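Local coordinates for spore germination protein GerM (Bacillus subtilis subsp. subtilis str. 168, PDB 6GZB), which is of unknown biochemical function but affects both sporulation and germination, at residues A79-A82 with L83-V87; S125-F128 with K129-K132; K227-I230 with T231-I234; L297-T300 with E301-D304; S309-N313 with G314-L318. All blocks are in the same frame, centred on the assembly; numbering follows the deposited sequence.

Contact 1. Residues A79-A82 with L83-V87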
loop_
_atom_site.group_PDB
_atom_site.type_symbol
_atom_site.label_atom_id
_atom_site.label_comp_id
_atom_site.label_asym_id
_atom_site.label_seq_id
_atom_site.Cartn_x
_atom_site.Cartn_y
_atom_site.Cartn_z
ATOM N N ALA A 79 -1.471 -14.276 11.117
ATOM C CA ALA A 79 -0.582 -14.084 9.986
ATOM C C ALA A 79 -0.756 -15.210 8.984
ATOM O O ALA A 79 -0.882 -14.977 7.781
ATOM C CB ALA A 79 0.856 -14.018 10.459
ATOM N N LYS A 80 -0.782 -16.435 9.485
ATOM C CA LYS A 80 -1.047 -17.595 8.647
ATOM C C LYS A 80 -2.433 -17.509 8.012
ATOM O O LYS A 80 -2.621 -17.814 6.831
ATOM C CB LYS A 80 -0.931 -18.866 9.484
ATOM C CG LYS A 80 -1.471 -20.106 8.807
ATOM C CD LYS A 80 -1.376 -21.289 9.754
ATOM C CE LYS A 80 -1.885 -22.560 9.098
ATOM N NZ LYS A 80 -1.218 -23.763 9.654
ATOM N N GLN A 81 -3.407 -17.087 8.799
ATOM C CA GLN A 81 -4.777 -17.012 8.312
ATOM C C GLN A 81 -4.881 -16.003 7.175
ATOM O O GLN A 81 -5.544 -16.252 6.171
ATOM C CB GLN A 81 -5.714 -16.610 9.446
ATOM C CG GLN A 81 -7.177 -16.570 9.035
ATOM C CD GLN A 81 -8.022 -15.837 10.040
ATOM O OE1 GLN A 81 -7.623 -14.798 10.567
ATOM N NE2 GLN A 81 -9.190 -16.394 10.340
ATOM N N ALA A 82 -4.211 -14.864 7.337
ATOM C CA ALA A 82 -4.240 -13.815 6.322
ATOM C C ALA A 82 -3.730 -14.345 4.977
ATOM O O ALA A 82 -4.343 -14.108 3.942
ATOM C CB ALA A 82 -3.414 -12.624 6.773
ATOM N N LEU A 83 -2.648 -15.116 5.005
ATOM C CA LEU A 83 -2.119 -15.719 3.786
ATOM C C LEU A 83 -3.075 -16.759 3.207
ATOM O O LEU A 83 -3.198 -16.888 1.990
ATOM C CB LEU A 83 -0.763 -16.365 4.052
ATOM C CG LEU A 83 0.367 -15.402 4.430
ATOM C CD1 LEU A 83 1.691 -16.156 4.442
ATOM C CD2 LEU A 83 0.442 -14.229 3.467
ATOM N N GLU A 84 -3.736 -17.515 4.075
ATOM C CA GLU A 84 -4.707 -18.516 3.627
ATOM C C GLU A 84 -5.851 -17.857 2.877
ATOM O O GLU A 84 -6.460 -18.459 1.988
ATOM C CB GLU A 84 -5.258 -19.314 4.819
ATOM C CG GLU A 84 -4.412 -20.525 5.187
ATOM C CD GLU A 84 -4.623 -21.016 6.612
ATOM O OE1 GLU A 84 -3.898 -21.944 7.030
ATOM O OE2 GLU A 84 -5.482 -20.468 7.331
ATOM N N TYR A 85 -6.133 -16.606 3.227
ATOM C CA TYR A 85 -7.201 -15.862 2.566
ATOM C C TYR A 85 -6.719 -15.134 1.316
ATOM O O TYR A 85 -7.454 -14.337 0.732
ATOM C CB TYR A 85 -7.841 -14.887 3.548
ATOM C CG TYR A 85 -8.982 -15.503 4.324
ATOM C CD1 TYR A 85 -8.742 -16.358 5.392
ATOM C CD2 TYR A 85 -10.300 -15.258 3.971
ATOM C CE1 TYR A 85 -9.780 -16.925 6.101
ATOM C CE2 TYR A 85 -11.343 -15.802 4.694
ATOM C CZ TYR A 85 -11.076 -16.654 5.741
ATOM O OH TYR A 85 -12.102 -17.230 6.450
ATOM N N LEU A 86 -5.495 -15.434 0.888
ATOM C CA LEU A 86 -5.019 -15.012 -0.422
ATOM C C LEU A 86 -5.147 -16.141 -1.445
ATOM O O LEU A 86 -4.812 -15.963 -2.612
ATOM C CB LEU A 86 -3.548 -14.591 -0.338
ATOM C CG LEU A 86 -3.230 -13.424 0.582
ATOM C CD1 LEU A 86 -1.739 -13.152 0.589
ATOM C CD2 LEU A 86 -3.998 -12.184 0.149
ATOM N N VAL A 87 -5.537 -17.326 -0.987
ATOM C CA VAL A 87 -5.479 -18.508 -1.844
ATOM C C VAL A 87 -6.721 -18.596 -2.719
ATOM O O VAL A 87 -7.845 -18.557 -2.222
ATOM C CB VAL A 87 -5.343 -19.806 -1.030
ATOM C CG1 VAL A 87 -5.306 -21.012 -1.964
ATOM C CG2 VAL A 87 -4.098 -19.752 -0.159
#
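The carboxylate of E84 reaches back one helical turn to the aliphatic stem of K80, and the two side chains cross at a slant. OE1 of E84 sits 3.5 Å from CG and 3.0 Å from CE of K80, touching the methylenes rather than the charged tip: K80 NZ is 4.2 Å from E84 OE1, too far for a salt bridge, and makes a weak hydrogen bond to N111. A leucine in place of E84 would probably leave the K80 ammonium without this nearby opposite charge. A second i to i+4 pair, Q81 and Y85, runs side by side. CG of Q81 lies 3.9 Å from Y85 CE1, while amide and ring planes stand almost perpendicular, at 88°. Q81 chi1 of -177° sets CG opposite the backbone N and the extended chain carries NE2 to the carbonyl of P73. Q81 lies in the last turn of the helix 78-84 and Y85 just past its end; the helix packs on strand 110-114 and helix 136-147, where L83 meets V110 and V112 and A82 meets T146. Backbone bonds hold the helix: E84 N donates to K80 O at 3.0 Å, L83 N to A79 O at 3.3 Å. At the helix end Y85 N donates to Q81 O (3.0 Å) and weakly to A82 O, and the Q81 carbonyl oxygen lies at the edge of the Y85 ring, 3.3 Å from CD1.

Contact 2. Residues S125-F128 with K129-K132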
loop_
_atom_site.group_PDB
_atom_site.type_symbol
_atom_site.label_atom_id
_atom_site.label_comp_id
_atom_site.label_asym_id
_atom_site.label_seq_id
_atom_site.Cartn_x
_atom_site.Cartn_y
_atom_site.Cartn_z
ATOM N N SER A 125 3.345 -24.835 0.641
ATOM C CA SER A 125 3.321 -26.110 -0.048
ATOM C C SER A 125 3.709 -25.932 -1.518
ATOM O O SER A 125 3.851 -24.807 -2.000
ATOM C CB SER A 125 1.935 -26.738 0.065
ATOM O OG SER A 125 0.993 -26.071 -0.755
ATOM N N ASN A 126 3.846 -27.047 -2.231
ATOM C CA ASN A 126 4.406 -27.030 -3.576
ATOM C C ASN A 126 3.476 -26.399 -4.604
ATOM O O ASN A 126 3.931 -25.965 -5.670
ATOM C CB ASN A 126 4.784 -28.441 -4.025
ATOM C CG ASN A 126 5.702 -28.435 -5.234
ATOM O OD1 ASN A 126 5.303 -28.812 -6.337
ATOM N ND2 ASN A 126 6.917 -27.938 -5.047
ATOM N N GLU A 127 2.182 -26.354 -4.298
ATOM C CA GLU A 127 1.207 -25.691 -5.184
ATOM C C GLU A 127 1.527 -24.209 -5.389
ATOM O O GLU A 127 1.064 -23.593 -6.360
ATOM C CB GLU A 127 -0.204 -25.823 -4.616
ATOM C CG GLU A 127 -0.797 -27.210 -4.764
ATOM C CD GLU A 127 -0.391 -28.150 -3.650
ATOM O OE1 GLU A 127 0.361 -27.724 -2.741
ATOM O OE2 GLU A 127 -0.850 -29.311 -3.673
ATOM N N PHE A 128 2.299 -23.638 -4.463
ATOM C CA PHE A 128 2.762 -22.254 -4.570
ATOM C C PHE A 128 3.381 -21.963 -5.938
ATOM O O PHE A 128 3.376 -20.819 -6.398
ATOM C CB PHE A 128 3.779 -21.963 -3.460
ATOM C CG PHE A 128 4.284 -20.545 -3.446
ATOM C CD1 PHE A 128 3.586 -19.556 -2.776
ATOM C CD2 PHE A 128 5.492 -20.212 -4.052
ATOM C CE1 PHE A 128 4.066 -18.257 -2.726
ATOM C CE2 PHE A 128 5.988 -18.919 -3.993
ATOM C CZ PHE A 128 5.269 -17.937 -3.344
ATOM N N LYS A 129 3.891 -23.004 -6.594
ATOM C CA LYS A 129 4.580 -22.841 -7.868
ATOM C C LYS A 129 3.625 -22.660 -9.035
ATOM O O LYS A 129 4.051 -22.261 -10.118
ATOM C CB LYS A 129 5.486 -24.036 -8.143
ATOM C CG LYS A 129 6.610 -24.198 -7.141
ATOM C CD LYS A 129 7.579 -25.290 -7.574
ATOM C CE LYS A 129 8.673 -25.486 -6.540
ATOM N NZ LYS A 129 9.266 -26.850 -6.578
ATOM N N ASN A 130 2.338 -22.927 -8.817
ATOM C CA ASN A 130 1.385 -23.040 -9.923
ATOM C C ASN A 130 0.750 -21.708 -10.306
ATOM O O ASN A 130 -0.464 -21.620 -10.446
ATOM C CB ASN A 130 0.272 -24.023 -9.573
ATOM C CG ASN A 130 0.779 -25.431 -9.361
ATOM O OD1 ASN A 130 1.814 -25.822 -9.899
ATOM N ND2 ASN A 130 0.061 -26.195 -8.546
ATOM N N TYR A 131 1.573 -20.689 -10.518
ATOM C CA TYR A 131 1.087 -19.382 -10.935
ATOM C C TYR A 131 1.605 -19.051 -12.331
ATOM O O TYR A 131 2.564 -19.654 -12.798
ATOM C CB TYR A 131 1.533 -18.316 -9.930
ATOM C CG TYR A 131 3.037 -18.191 -9.780
ATOM C CD1 TYR A 131 3.773 -17.404 -10.643
ATOM C CD2 TYR A 131 3.707 -18.844 -8.760
ATOM C CE1 TYR A 131 5.138 -17.259 -10.492
ATOM C CE2 TYR A 131 5.072 -18.709 -8.600
ATOM C CZ TYR A 131 5.789 -17.945 -9.496
ATOM O OH TYR A 131 7.157 -17.808 -9.370
ATOM N N LYS A 132 0.985 -18.071 -12.980
ATOM C CA LYS A 132 1.479 -17.566 -14.259
ATOM C C LYS A 132 2.649 -16.608 -14.067
ATOM O O LYS A 132 2.667 -15.810 -13.133
ATOM C CB LYS A 132 0.358 -16.846 -15.006
ATOM C CG LYS A 132 -0.758 -17.768 -15.467
ATOM C CD LYS A 132 -1.820 -17.006 -16.247
ATOM C CE LYS A 132 -2.886 -17.942 -16.801
ATOM N NZ LYS A 132 -4.266 -17.400 -16.639
#
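K129 N donates to N126 O at 3.1 Å, and N130 N to E127 O at 2.8 Å: two successive i to i+3 bonds of a short 3-10 turn in the loop between strand 119-124 and helix 136-147. Both N-H groups point nearly straight at their acceptors. N130 is then the centre of an inverse gamma turn that leads the chain away.

The side chain of N130 folds back over the turn. Its CB rests 3.3 Å from E127 O, the oxygen its own backbone N grips. CG is 3.5 Å from that same oxygen, because chi1 of -63° keeps it beside the backbone N. The tip, ND2, comes to 3.6 Å from E127 CA and also approaches CB and CG of E127. The two side chains run alongside each other, with carboxylate and amide planes 85° apart. E127 is bent at chi2, which brings OE1 round to accept from S125 OG; that hydroxyl also bonds T109 N.

F128 turns into the protein, stacking on the ring of F124 and meeting I139 and I160. The Y131 hydroxyl bonds E136 at the start of helix 136-147 and V170 N. The Y131 ring meets the turn edge-on, its CD2 3.1 Å from F128 O in the ring plane.

Contact 3. Residues K227-I230 with T231-I234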
loop_
_atom_site.group_PDB
_atom_site.type_symbol
_atom_site.label_atom_id
_atom_site.label_comp_id
_atom_site.label_asym_id
_atom_site.label_seq_id
_atom_site.Cartn_x
_atom_site.Cartn_y
_atom_site.Cartn_z
ATOM N N LYS A 227 16.034 15.593 -1.479
ATOM C CA LYS A 227 16.342 15.019 -0.178
ATOM C C LYS A 227 15.136 15.059 0.769
ATOM O O LYS A 227 15.160 14.463 1.841
ATOM C CB LYS A 227 17.519 15.769 0.453
ATOM C CG LYS A 227 18.890 15.187 0.129
ATOM C CD LYS A 227 19.103 15.013 -1.363
ATOM C CE LYS A 227 20.571 14.796 -1.690
ATOM N NZ LYS A 227 20.867 13.423 -2.170
ATOM N N ASP A 228 14.070 15.726 0.349
ATOM C CA ASP A 228 12.852 15.817 1.154
ATOM C C ASP A 228 11.749 14.973 0.506
ATOM O O ASP A 228 11.138 15.385 -0.482
ATOM C CB ASP A 228 12.425 17.288 1.249
ATOM C CG ASP A 228 11.078 17.475 1.920
ATOM O OD1 ASP A 228 10.576 16.530 2.560
ATOM O OD2 ASP A 228 10.534 18.593 1.827
ATOM N N ASP A 229 11.526 13.777 1.042
ATOM C CA ASP A 229 10.580 12.836 0.430
ATOM C C ASP A 229 9.120 13.174 0.745
ATOM O O ASP A 229 8.196 12.667 0.096
ATOM C CB ASP A 229 10.892 11.403 0.854
ATOM C CG ASP A 229 12.100 10.827 0.117
ATOM O OD1 ASP A 229 12.381 11.276 -1.017
ATOM O OD2 ASP A 229 12.799 9.968 0.696
ATOM N N ILE A 230 8.913 14.024 1.743
ATOM C CA ILE A 230 7.582 14.532 2.039
ATOM C C ILE A 230 7.124 15.456 0.910
ATOM O O ILE A 230 6.076 15.253 0.299
ATOM C CB ILE A 230 7.554 15.273 3.385
ATOM C CG1 ILE A 230 7.698 14.278 4.540
ATOM C CG2 ILE A 230 6.260 16.053 3.527
ATOM C CD1 ILE A 230 8.033 14.928 5.857
ATOM N N THR A 231 7.987 16.390 0.544
ATOM C CA THR A 231 7.727 17.273 -0.584
ATOM C C THR A 231 7.652 16.512 -1.907
ATOM O O THR A 231 6.801 16.796 -2.751
ATOM C CB THR A 231 8.807 18.369 -0.670
ATOM O OG1 THR A 231 8.754 19.177 0.510
ATOM C CG2 THR A 231 8.591 19.253 -1.886
ATOM N N ALA A 232 8.563 15.567 -2.104
ATOM C CA ALA A 232 8.547 14.737 -3.308
ATOM C C ALA A 232 7.202 14.021 -3.457
ATOM O O ALA A 232 6.620 13.996 -4.545
ATOM C CB ALA A 232 9.680 13.722 -3.262
ATOM N N ALA A 233 6.742 13.403 -2.372
ATOM C CA ALA A 233 5.450 12.706 -2.353
ATOM C C ALA A 233 4.301 13.626 -2.753
ATOM O O ALA A 233 3.481 13.284 -3.607
ATOM C CB ALA A 233 5.194 12.115 -0.977
ATOM N N ILE A 234 4.266 14.811 -2.163
ATOM C CA ILE A 234 3.236 15.790 -2.490
ATOM C C ILE A 234 3.297 16.205 -3.957
ATOM O O ILE A 234 2.266 16.267 -4.629
ATOM C CB ILE A 234 3.344 17.041 -1.595
ATOM C CG1 ILE A 234 3.085 16.675 -0.133
ATOM C CG2 ILE A 234 2.356 18.100 -2.045
ATOM C CD1 ILE A 234 1.812 15.884 0.077
#
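A232 N donates to D228 O at 3.0 Å, opening the i to i+4 backbone bonding of helix 229-239. The next two bonds follow at once, A233 N to D229 O at 3.0 Å and I234 N to I230 O at 3.1 Å.

D228 itself has not yet entered the helix. With its CG swung opposite the backbone N (chi1 173°), the carboxylate bends forward over the first turn, and the side chains of D228 and T231 cross at about a right angle. OD1 accepts from T231 N at 3.3 Å, a weak but straight bond, and from I230 N within its own segment, also weakly. OD2 turns to the side of T231 that carries OG1, but those two oxygens are modelled too close for their separation to be trusted.

Along the helix, the methyl of A233 lies 3.2 Å from D229 O, and CG1 of I234 lies 3.3 Å from I230 O. I230 and I234, one turn apart, both reach strand 267-272, where L270 meets each of them. A233 packs on T298 and L299 of helix 289-299.

The negative charge of D228 beside the helix start probably also interacts favourably with the helix dipole. One carboxylate oxygen taking up two N-H groups of the first turn, groups that have no preceding helical carbonyl to bond, makes D228 an aspartate N-cap.

Contact 4. Residues L297-T300 with E301-D304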
loop_
_atom_site.group_PDB
_atom_site.type_symbol
_atom_site.label_atom_id
_atom_site.label_comp_id
_atom_site.label_asym_id
_atom_site.label_seq_id
_atom_site.Cartn_x
_atom_site.Cartn_y
_atom_site.Cartn_z
ATOM N N LEU A 297 -2.226 8.369 3.602
ATOM C CA LEU A 297 -1.740 7.019 3.299
ATOM C C LEU A 297 -0.306 7.067 2.769
ATOM O O LEU A 297 0.505 6.198 3.074
ATOM C CB LEU A 297 -2.645 6.315 2.276
ATOM C CG LEU A 297 -4.012 5.870 2.803
ATOM C CD1 LEU A 297 -4.896 5.426 1.655
ATOM C CD2 LEU A 297 -3.875 4.750 3.824
ATOM N N THR A 298 -0.011 8.074 1.958
ATOM C CA THR A 298 1.287 8.170 1.296
ATOM C C THR A 298 2.368 8.533 2.317
ATOM O O THR A 298 3.384 7.856 2.438
ATOM C CB THR A 298 1.247 9.215 0.172
ATOM O OG1 THR A 298 0.365 8.768 -0.874
ATOM C CG2 THR A 298 2.631 9.452 -0.394
ATOM N N LEU A 299 2.097 9.553 3.113
ATOM C CA LEU A 299 3.080 10.049 4.068
ATOM C C LEU A 299 3.336 9.068 5.209
ATOM O O LEU A 299 4.488 8.868 5.612
ATOM C CB LEU A 299 2.647 11.405 4.616
ATOM C CG LEU A 299 3.293 12.619 3.942
ATOM C CD1 LEU A 299 3.633 12.356 2.491
ATOM C CD2 LEU A 299 2.441 13.867 4.070
ATOM N N THR A 300 2.293 8.386 5.672
ATOM C CA THR A 300 2.453 7.415 6.756
ATOM C C THR A 300 3.067 6.092 6.309
ATOM O O THR A 300 3.203 5.186 7.119
ATOM C CB THR A 300 1.120 7.121 7.482
ATOM O OG1 THR A 300 0.147 6.604 6.569
ATOM C CG2 THR A 300 0.577 8.370 8.121
ATOM N N GLU A 301 3.408 5.961 5.026
ATOM C CA GLU A 301 4.267 4.863 4.577
ATOM C C GLU A 301 5.730 5.153 4.875
ATOM O O GLU A 301 6.554 4.246 4.823
ATOM C CB GLU A 301 4.145 4.625 3.065
ATOM C CG GLU A 301 2.814 4.079 2.604
ATOM C CD GLU A 301 2.500 2.688 3.132
ATOM O OE1 GLU A 301 1.298 2.354 3.187
ATOM O OE2 GLU A 301 3.420 1.927 3.494
ATOM N N GLN A 302 6.050 6.423 5.010
ATOM C CA GLN A 302 7.401 6.868 5.238
ATOM C C GLN A 302 7.793 6.655 6.667
ATOM O O GLN A 302 6.969 6.712 7.542
ATOM C CB GLN A 302 7.589 8.307 4.823
ATOM C CG GLN A 302 7.478 8.501 3.335
ATOM C CD GLN A 302 7.572 9.927 2.882
ATOM O OE1 GLN A 302 8.160 10.728 3.525
ATOM N NE2 GLN A 302 6.993 10.226 1.770
ATOM N N PRO A 303 9.075 6.394 6.889
ATOM C CA PRO A 303 9.642 6.112 8.201
ATOM C C PRO A 303 9.402 7.232 9.175
ATOM O O PRO A 303 9.628 8.373 8.854
ATOM C CB PRO A 303 11.130 5.948 7.912
ATOM C CG PRO A 303 11.246 5.839 6.437
ATOM C CD PRO A 303 10.117 6.616 5.890
ATOM N N ASP A 304 8.888 6.837 10.323
ATOM C CA ASP A 304 8.561 7.667 11.464
ATOM C C ASP A 304 7.426 8.668 11.294
ATOM O O ASP A 304 7.291 9.549 12.098
ATOM C CB ASP A 304 9.793 8.352 12.050
ATOM C CG ASP A 304 10.948 7.404 12.270
ATOM O OD1 ASP A 304 10.792 6.402 12.962
ATOM O OD2 ASP A 304 12.022 7.685 11.746
HETATM O O HOH W 1 5.545 7.506 0.770
#
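The carbonyl oxygen of T298 is gripped by E301 N at 3.2 Å and by a water that donates to it at 2.8 Å. The same water accepts from Q302 NE2 at 3.2 Å, tying the side chain of Q302 back to the last turn of helix 289-299. Here the helix gives way to a type I beta turn, L299 to Q302, closed by Q302 N donating to L299 O at 3.0 Å. Bonding has switched from i+4 to i+3 here.

Q302 and L299 lie side by side and point the same way. CB of Q302 sits close to L299 O, the chain extends beyond CG, and its amide end passes 4.0 Å from L299 CD1 at NE2. That nitrogen also donates to D229 O, so the amide joins helix 229-239 to this turn.

E301 takes the other route. With chi2 near -64° its chain folds back on the helix, where OE1 receives Y204 OH and forms a salt bridge to R332. A second nitrogen of R332 donates to the hydroxyl of T300, which also bonds V296 O, so one guanidinium bridges the side chains of T300 and E301, the two residues just past the helix end. Where E301 bends, its CG presses to 3.2 Å from L297 O.

Contact 5. Residues S309-N313 with G314-L318. With ACT (acetate ion), chain F.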
loop_
_atom_site.group_PDB
_atom_site.type_symbol
_atom_site.label_atom_id
_atom_site.label_comp_id
_atom_site.label_asym_id
_atom_site.label_seq_id
_atom_site.Cartn_x
_atom_site.Cartn_y
_atom_site.Cartn_z
ATOM N N SER A 309 -0.764 17.023 9.699
ATOM C CA SER A 309 -1.587 18.215 9.869
ATOM C C SER A 309 -1.481 19.046 8.618
ATOM O O SER A 309 -0.398 19.165 8.030
ATOM C CB SER A 309 -1.098 19.045 11.064
ATOM O OG SER A 309 -1.122 18.282 12.255
ATOM N N VAL A 310 -2.601 19.626 8.206
ATOM C CA VAL A 310 -2.645 20.359 6.951
ATOM C C VAL A 310 -3.064 21.801 7.171
ATOM O O VAL A 310 -3.965 22.083 7.953
ATOM C CB VAL A 310 -3.584 19.685 5.934
ATOM C CG1 VAL A 310 -3.048 18.303 5.550
ATOM C CG2 VAL A 310 -4.995 19.586 6.498
ATOM N N LYS A 311 -2.356 22.710 6.515
ATOM C CA LYS A 311 -2.679 24.122 6.550
ATOM C C LYS A 311 -2.730 24.631 5.139
ATOM O O LYS A 311 -2.186 24.004 4.233
ATOM C CB LYS A 311 -1.619 24.913 7.323
ATOM C CG LYS A 311 -1.444 24.457 8.762
ATOM C CD LYS A 311 -0.495 25.362 9.534
ATOM C CE LYS A 311 -0.080 24.711 10.846
ATOM N NZ LYS A 311 0.689 25.633 11.719
ATOM N N VAL A 312 -3.379 25.776 4.954
ATOM C CA VAL A 312 -3.313 26.493 3.691
ATOM C C VAL A 312 -2.805 27.911 3.931
ATOM O O VAL A 312 -3.328 28.632 4.779
ATOM C CB VAL A 312 -4.679 26.519 2.983
ATOM C CG1 VAL A 312 -5.785 26.909 3.952
ATOM C CG2 VAL A 312 -4.638 27.457 1.790
ATOM N N ASN A 313 -1.693 28.241 3.279
ATOM C CA ASN A 313 -1.066 29.550 3.399
ATOM C C ASN A 313 -0.950 29.998 4.845
ATOM O O ASN A 313 -1.244 31.141 5.172
ATOM C CB ASN A 313 -1.838 30.584 2.589
ATOM C CG ASN A 313 -1.561 30.481 1.104
ATOM O OD1 ASN A 313 -0.407 30.452 0.673
ATOM N ND2 ASN A 313 -2.622 30.438 0.312
ATOM N N GLY A 314 -0.502 29.095 5.708
ATOM C CA GLY A 314 -0.139 29.454 7.073
ATOM C C GLY A 314 -1.171 29.074 8.121
ATOM O O GLY A 314 -0.854 29.022 9.306
ATOM N N LYS A 315 -2.402 28.804 7.695
ATOM C CA LYS A 315 -3.515 28.713 8.635
ATOM C C LYS A 315 -4.231 27.371 8.567
ATOM O O LYS A 315 -4.455 26.839 7.481
ATOM C CB LYS A 315 -4.509 29.845 8.368
ATOM C CG LYS A 315 -3.963 31.221 8.711
ATOM C CD LYS A 315 -5.079 32.240 8.869
ATOM C CE LYS A 315 -4.565 33.519 9.507
ATOM N NZ LYS A 315 -5.606 34.583 9.537
ATOM N N SER A 316 -4.678 26.891 9.726
ATOM C CA SER A 316 -5.479 25.674 9.812
ATOM C C SER A 316 -6.948 25.909 9.484
ATOM O O SER A 316 -7.818 25.661 10.305
ATOM C CB SER A 316 -5.356 25.077 11.208
ATOM O OG SER A 316 -3.996 24.832 11.508
ATOM N N GLU A 317 -7.214 26.322 8.250
ATOM C CA GLU A 317 -8.541 26.744 7.833
ATOM C C GLU A 317 -9.211 25.727 6.913
ATOM O O GLU A 317 -10.231 26.026 6.294
ATOM C CB GLU A 317 -8.446 28.078 7.089
ATOM C CG GLU A 317 -8.218 29.280 7.990
ATOM C CD GLU A 317 -8.083 30.567 7.205
ATOM O OE1 GLU A 317 -7.834 31.619 7.832
ATOM O OE2 GLU A 317 -8.232 30.521 5.961
ATOM N N LEU A 318 -8.605 24.559 6.727
ATOM C CA LEU A 318 -9.215 23.573 5.830
ATOM C C LEU A 318 -10.326 22.829 6.557
ATOM O O LEU A 318 -10.214 22.541 7.751
ATOM C CB LEU A 318 -8.179 22.593 5.278
ATOM C CG LEU A 318 -7.119 23.235 4.379
ATOM C CD1 LEU A 318 -5.894 22.347 4.289
ATOM C CD2 LEU A 318 -7.676 23.543 3.006
HETATM C C ACT F . -1.618 30.795 -3.190
HETATM O O ACT F . -2.220 30.762 -4.283
HETATM O OXT ACT F . -2.227 30.686 -2.112
HETATM C CH3 ACT F . -0.125 30.937 -3.148
HETATM O O HOH W 2 -6.684 22.921 8.313
#
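V312 N donates to K315 O at 2.9 Å and K315 N returns to V312 O at 3.1 Å, the two bonds of a single antiparallel bridge, closing a tight hairpin-like type I' turn at the end of strand 307-312, with N313 and G314 at its corners. The packed part is apolar: CD1 of L318 lies across V310 at about a right angle, 3.6 Å from CG2, and L318 CG is 3.9 Å from V312 CG1. F277 touches both V312 and L318. A water bridges V310 O and L318 N.

The tip is looser and exposed. At G314 the backbone would jam a side chain against N313 O, and its N bonds D271 OD1. Beyond K315, S316 centres an inverse gamma turn, and E317 pairs with K285. The extended K311 chain runs past the turn, CB 3.4 Å from K315 O and CD 3.7 Å from G314 O. With an alanine in place of K311 the chain beyond CB is gone, and G314 O and S316 OG would probably lose their aliphatic cover on that flank of the turn. N313 ND2 reaches an acetate, probably from the crystallisation liquor, its OXT modelled at a very short 2.5 Å.

In the fold
Contacts 1 and 2 lie in one GerMN domain and contacts 3, 4 and 5 in the other, on opposite sides of the chain's centre; contacts 2 and 5 are farthest apart, about 51 Å between centres. Contacts 3 and 4 alone touch, their centres about 11 Å apart: Q302 NE2 ties to D229 O at 3.2 Å, a probable hydrogen bond, and I230 CG1 packs 3.7 Å from Q302 OE1. Contact 5 begins on the strand that follows helix 289-299 and its turn, about 7 Å from contact 4 at the nearest atoms. Contacts 1 and 2 keep a similar gap, about 7 Å, but both pack against helix 136-147. The acetate at contact 5 gives no evidence of a functional site.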